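PDB 1V9C: precorrin-8x Methyl Mutase from Thermus thermophilus, which probably catalyses the methyl-group migration that turns precorrin-8X into hydrogenobyrinic acid, a step in adenosylcobalamin (vitamin B12) biosynthesis. Local coordinates for residues B[86-91]-B[202-207]; B[96-101]-B[117-122]. All coordinates share one frame; numbering follows the deposited sequence.

Interaction 1: B[86-91]-B[202-207]; sequences RLFGNE and RLAADG. With SO4 (sulfate ion), chain F.
Leu87 opens the contact by laying one methyl, CD2, against the CB of Ala205, 3.7 Å away; its CG stands anti to the carbonyl carbon (chi1 -83°), which carries the isobutyl group across to the end of helix 190-205. Phe88, next along, buries more of its surface here. The outer rim of its ring, CE1 and CZ, meets the last turn of that helix edge-on: CZ lies 3.5 Å from the backbone N of Ala205, and the CA of the same residue sits in the ring plane. The CB of Ala204 adds a methyl 3.9 Å from Phe88 CE1. The Phe88 side chain also touches Ile63 and Gln64 of helix 55-65, so it lies where helix 82-88 meets two others. Beyond it, Gly89, at positive phi, ends helix 82-88 in a Schellman motif, and Gly207 does the same for helix 190-205.

On the flank of helix 190-205, the bent side chain of Arg202 pairs through NE with Asp206 OD2 (3.2 Å) and gives NH1 to sulfate O3 (2.8 Å, 136° at the hydrogen). Arg35 holds the same ion, which probably came from the crystallisation liquor.

No hydrogen bond or salt bridge joins the two segments. The two helix ends meet by van der Waals contact, methyl on methyl and ring edge on backbone, while the charge of Arg202 is probably balanced by Asp206 and, in this crystal, the sulfate.

Interaction 2: B[96-101]-B[117-122]; sequences LAHPEV and VAYAWE
Apolar contact begins at the root of Tyr119, where Val101 CG2 lies 3.7 Å from its CB and also touches CG and CD2, the two side chains crossing at about a right angle. Further out, Glu100 brings its aliphatic part to the ring, CB 3.6 Å from Tyr119 CE1, before a bend at chi2 (107°) swings the carboxylate round so that OE2 comes to 3.6 Å from the phenolic OH, too far for a hydrogen bond.

The aromatic part belongs to His98. Its imidazole and the phenol ring are inclined at 44°, an oblique pair with centroids 4.9 Å apart, and Tyr119 CE2 hangs over one imidazole face, near the rim. An alanine in place of Tyr119 would probably leave a gap between the two helices and deprive the His98 ring of a neighbour limiting its turning.

The side-chain hydrogen bond lies within 96-101: His98 ND1 weakly accepts from Glu100 N (3.4 Å, 132°), with that nitrogen in the imidazole plane. The same imidazole thus caps a helix and meets a tyrosine from the next.

This is an N-capped helix start packed on the following helix, 99-107 against 112-122, at the strand 92-94 edge of the alpha/beta fold.

How the interactions relate
Both segments of interaction 2 fall between those of interaction 1 in sequence: 86-91, 96-101, 117-122, 202-207. Strand 92-94, an outermost strand of the mixed sheet within this chain, connects the two, leaving helix 82-88 and leading toward helix 99-107. The centres lie 25 Å apart, and the nearest atoms, about 8 Å apart, do not touch. Interaction 1 is long-range, bringing the end of helix 190-205 back to helix 82-88, while interaction 2 joins helices adjacent in sequence. In this doubly wound alpha/beta fold, one contact therefore ties the last helix to the first half of the chain, and the other settles a local helix pair.

Interaction 1: B[86-91]-B[202-207]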
loop_
_atom_site.group_PDB
_atom_site.type_symbol
_atom_site.label_atom_id
_atom_site.label_comp_id
_atom_site.label_asym_id
_atom_site.label_seq_id
_atom_site.Cartn_x
_atom_site.Cartn_y
_atom_site.Cartn_z
ATOM N N ARG B 86 18.382 -5.561 4.603
ATOM C CA ARG B 86 19.634 -6.206 4.985
ATOM C C ARG B 86 20.897 -5.665 4.323
ATOM O O ARG B 86 21.966 -5.711 4.915
ATOM C CB ARG B 86 19.541 -7.718 4.725
ATOM C CG ARG B 86 20.695 -8.542 5.320
ATOM C CD ARG B 86 20.697 -9.960 4.763
ATOM N NE ARG B 86 19.415 -10.635 4.935
ATOM C CZ ARG B 86 19.096 -11.778 4.331
ATOM N NH1 ARG B 86 19.973 -12.362 3.529
ATOM N NH2 ARG B 86 17.900 -12.327 4.505
ATOM N N LEU B 87 20.791 -5.154 3.103
ATOM C CA LEU B 87 21.969 -4.636 2.412
ATOM C C LEU B 87 22.789 -3.658 3.261
ATOM O O LEU B 87 23.993 -3.838 3.429
ATOM C CB LEU B 87 21.567 -3.988 1.082
ATOM C CG LEU B 87 21.400 -4.951 -0.105
ATOM C CD1 LEU B 87 20.550 -6.156 0.291
ATOM C CD2 LEU B 87 20.766 -4.212 -1.273
ATOM N N PHE B 88 22.151 -2.618 3.785
ATOM C CA PHE B 88 22.868 -1.665 4.616
ATOM C C PHE B 88 22.270 -1.661 6.020
ATOM O O PHE B 88 22.491 -0.730 6.789
ATOM C CB PHE B 88 22.800 -0.252 4.029
ATOM C CG PHE B 88 23.245 -0.162 2.591
ATOM C CD1 PHE B 88 22.351 -0.428 1.553
ATOM C CD2 PHE B 88 24.556 0.192 2.274
ATOM C CE1 PHE B 88 22.754 -0.341 0.214
ATOM C CE2 PHE B 88 24.973 0.282 0.938
ATOM C CZ PHE B 88 24.066 0.014 -0.094
ATOM N N GLY B 89 21.520 -2.715 6.345
ATOM C CA GLY B 89 20.893 -2.824 7.649
ATOM C C GLY B 89 20.244 -1.532 8.120
ATOM O O GLY B 89 20.731 -0.892 9.051
ATOM N N ASN B 90 19.151 -1.135 7.480
ATOM C CA ASN B 90 18.456 0.088 7.871
ATOM C C ASN B 90 17.253 -0.267 8.740
ATOM O O ASN B 90 16.230 -0.751 8.243
ATOM C CB ASN B 90 18.000 0.868 6.635
ATOM C CG ASN B 90 19.142 1.233 5.720
ATOM O OD1 ASN B 90 19.529 0.456 4.849
ATOM N ND2 ASN B 90 19.704 2.417 5.920
ATOM N N GLU B 91 17.380 -0.028 10.041
ATOM C CA GLU B 91 16.307 -0.337 10.973
ATOM C C GLU B 91 15.045 0.428 10.638
ATOM O O GLU B 91 15.102 1.600 10.296
ATOM C CB GLU B 91 16.716 0.003 12.405
ATOM C CG GLU B 91 15.603 -0.211 13.413
ATOM C CD GLU B 91 16.022 0.116 14.847
ATOM O OE1 GLU B 91 15.227 -0.135 15.776
ATOM O OE2 GLU B 91 17.142 0.625 15.046
ATOM N N ARG B 202 18.141 0.286 -3.858
ATOM C CA ARG B 202 18.745 -0.302 -5.055
ATOM C C ARG B 202 19.796 0.621 -5.679
ATOM O O ARG B 202 20.822 0.155 -6.152
ATOM C CB ARG B 202 17.671 -0.621 -6.094
ATOM C CG ARG B 202 18.213 -1.165 -7.409
ATOM C CD ARG B 202 18.809 -2.547 -7.220
ATOM N NE ARG B 202 19.334 -3.102 -8.466
ATOM C CZ ARG B 202 18.604 -3.358 -9.552
ATOM N NH1 ARG B 202 17.300 -3.114 -9.564
ATOM N NH2 ARG B 202 19.184 -3.864 -10.631
ATOM N N LEU B 203 19.529 1.925 -5.692
ATOM C CA LEU B 203 20.473 2.889 -6.255
ATOM C C LEU B 203 21.720 2.909 -5.389
ATOM O O LEU B 203 22.832 2.995 -5.889
ATOM C CB LEU B 203 19.869 4.300 -6.281
ATOM C CG LEU B 203 19.093 4.782 -7.505
ATOM C CD1 LEU B 203 18.380 6.089 -7.174
ATOM C CD2 LEU B 203 20.047 4.969 -8.670
ATOM N N ALA B 204 21.518 2.834 -4.081
ATOM C CA ALA B 204 22.616 2.854 -3.139
ATOM C C ALA B 204 23.461 1.604 -3.308
ATOM O O ALA B 204 24.685 1.679 -3.386
ATOM C CB ALA B 204 22.076 2.937 -1.739
ATOM N N ALA B 205 22.797 0.454 -3.359
ATOM C CA ALA B 205 23.481 -0.820 -3.530
ATOM C C ALA B 205 24.352 -0.771 -4.787
ATOM O O ALA B 205 25.462 -1.300 -4.812
ATOM C CB ALA B 205 22.460 -1.939 -3.641
ATOM N N ASP B 206 23.834 -0.124 -5.821
ATOM C CA ASP B 206 24.539 0.017 -7.089
ATOM C C ASP B 206 25.413 1.277 -7.091
ATOM O O ASP B 206 25.759 1.816 -8.146
ATOM C CB ASP B 206 23.527 0.066 -8.241
ATOM C CG ASP B 206 22.715 -1.221 -8.353
ATOM O OD1 ASP B 206 22.976 -2.157 -7.561
ATOM O OD2 ASP B 206 21.821 -1.301 -9.229
ATOM N N GLY B 207 25.758 1.733 -5.892
ATOM C CA GLY B 207 26.590 2.909 -5.746
ATOM C C GLY B 207 26.190 4.107 -6.583
ATOM O O GLY B 207 27.041 4.741 -7.199
HETATM S S SO4 F . 15.339 -4.517 -6.513
HETATM O O1 SO4 F . 14.500 -4.086 -5.386
HETATM O O2 SO4 F . 16.630 -5.027 -6.012
HETATM O O3 SO4 F . 15.565 -3.376 -7.415
HETATM O O4 SO4 F . 14.648 -5.584 -7.256
#

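Interaction 2: B[96-101]-B[117-122]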
loop_
_atom_site.group_PDB
_atom_site.type_symbol
_atom_site.label_atom_id
_atom_site.label_comp_id
_atom_site.label_asym_id
_atom_site.label_seq_id
_atom_site.Cartn_x
_atom_site.Cartn_y
_atom_site.Cartn_z
ATOM N N LEU B 96 3.533 5.679 14.645
ATOM C CA LEU B 96 2.112 5.780 14.993
ATOM C C LEU B 96 1.495 4.588 15.716
ATOM O O LEU B 96 0.571 4.756 16.512
ATOM C CB LEU B 96 1.278 6.100 13.750
ATOM C CG LEU B 96 1.453 7.516 13.206
ATOM C CD1 LEU B 96 0.470 7.731 12.070
ATOM C CD2 LEU B 96 1.209 8.541 14.304
ATOM N N ALA B 97 1.990 3.388 15.445
ATOM C CA ALA B 97 1.457 2.205 16.107
ATOM C C ALA B 97 2.395 1.759 17.221
ATOM O O ALA B 97 2.168 0.730 17.850
ATOM C CB ALA B 97 1.268 1.079 15.099
ATOM N N HIS B 98 3.446 2.540 17.458
ATOM C CA HIS B 98 4.432 2.232 18.492
ATOM C C HIS B 98 3.778 2.215 19.880
ATOM O O HIS B 98 2.929 3.056 20.189
ATOM C CB HIS B 98 5.556 3.268 18.452
ATOM C CG HIS B 98 6.815 2.824 19.126
ATOM N ND1 HIS B 98 6.864 2.471 20.456
ATOM C CD2 HIS B 98 8.077 2.686 18.653
ATOM C CE1 HIS B 98 8.101 2.134 20.775
ATOM N NE2 HIS B 98 8.857 2.258 19.700
ATOM N N PRO B 99 4.166 1.249 20.733
ATOM C CA PRO B 99 3.634 1.096 22.092
ATOM C C PRO B 99 3.699 2.361 22.947
ATOM O O PRO B 99 2.667 2.876 23.383
ATOM C CB PRO B 99 4.489 -0.028 22.669
ATOM C CG PRO B 99 4.781 -0.862 21.476
ATOM C CD PRO B 99 5.132 0.178 20.438
ATOM N N GLU B 100 4.914 2.850 23.191
ATOM C CA GLU B 100 5.109 4.047 23.996
ATOM C C GLU B 100 4.292 5.202 23.452
ATOM O O GLU B 100 3.592 5.883 24.205
ATOM C CB GLU B 100 6.590 4.430 24.051
ATOM C CG GLU B 100 7.369 3.731 25.167
ATOM C CD GLU B 100 8.305 2.642 24.662
ATOM O OE1 GLU B 100 7.829 1.703 23.990
ATOM O OE2 GLU B 100 9.524 2.726 24.943
ATOM N N VAL B 101 4.379 5.406 22.138
ATOM C CA VAL B 101 3.645 6.468 21.457
ATOM C C VAL B 101 2.141 6.369 21.702
ATOM O O VAL B 101 1.492 7.351 22.073
ATOM C CB VAL B 101 3.892 6.427 19.929
ATOM C CG1 VAL B 101 2.939 7.377 19.225
ATOM C CG2 VAL B 101 5.332 6.803 19.618
ATOM N N VAL B 117 6.116 12.000 16.952
ATOM C CA VAL B 117 7.263 12.880 16.724
ATOM C C VAL B 117 7.977 13.173 18.047
ATOM O O VAL B 117 9.181 12.936 18.185
ATOM C CB VAL B 117 6.832 14.224 16.105
ATOM C CG1 VAL B 117 8.060 15.042 15.755
ATOM C CG2 VAL B 117 5.979 13.987 14.881
ATOM N N ALA B 118 7.223 13.698 19.010
ATOM C CA ALA B 118 7.760 14.020 20.328
ATOM C C ALA B 118 8.570 12.839 20.834
ATOM O O ALA B 118 9.697 13.000 21.298
ATOM C CB ALA B 118 6.623 14.329 21.298
ATOM N N TYR B 119 7.989 11.650 20.742
ATOM C CA TYR B 119 8.682 10.449 21.174
ATOM C C TYR B 119 9.973 10.284 20.376
ATOM O O TYR B 119 11.056 10.175 20.950
ATOM C CB TYR B 119 7.811 9.217 20.959
ATOM C CG TYR B 119 8.549 7.927 21.239
ATOM C CD1 TYR B 119 8.672 7.440 22.536
ATOM C CD2 TYR B 119 9.182 7.225 20.209
ATOM C CE1 TYR B 119 9.406 6.291 22.807
ATOM C CE2 TYR B 119 9.923 6.072 20.472
ATOM C CZ TYR B 119 10.031 5.614 21.775
ATOM O OH TYR B 119 10.768 4.488 22.052
ATOM N N ALA B 120 9.839 10.266 19.050
ATOM C CA ALA B 120 10.970 10.103 18.141
ATOM C C ALA B 120 12.056 11.119 18.422
ATOM O O ALA B 120 13.231 10.777 18.491
ATOM C CB ALA B 120 10.508 10.240 16.697
ATOM N N TRP B 121 11.663 12.377 18.555
ATOM C CA TRP B 121 12.630 13.426 18.835
ATOM C C TRP B 121 13.333 13.161 20.162
ATOM O O TRP B 121 14.544 12.950 20.197
ATOM C CB TRP B 121 11.945 14.790 18.887
ATOM C CG TRP B 121 12.911 15.933 18.811
ATOM C CD1 TRP B 121 14.250 15.864 18.511
ATOM C CD2 TRP B 121 12.605 17.321 18.959
ATOM N NE1 TRP B 121 14.788 17.126 18.461
ATOM C CE2 TRP B 121 13.803 18.040 18.733
ATOM C CE3 TRP B 121 11.435 18.029 19.259
ATOM C CZ2 TRP B 121 13.862 19.437 18.796
ATOM C CZ3 TRP B 121 11.493 19.420 19.323
ATOM C CH2 TRP B 121 12.702 20.107 19.091
ATOM N N GLU B 122 12.566 13.161 21.247
ATOM C CA GLU B 122 13.124 12.926 22.571
ATOM C C GLU B 122 14.112 11.773 22.572
ATOM O O GLU B 122 15.189 11.877 23.161
ATOM C CB GLU B 122 12.014 12.629 23.581
ATOM C CG GLU B 122 11.012 13.754 23.767
ATOM C CD GLU B 122 9.959 13.404 24.793
ATOM O OE1 GLU B 122 8.981 14.171 24.940
ATOM O OE2 GLU B 122 10.114 12.354 25.456
#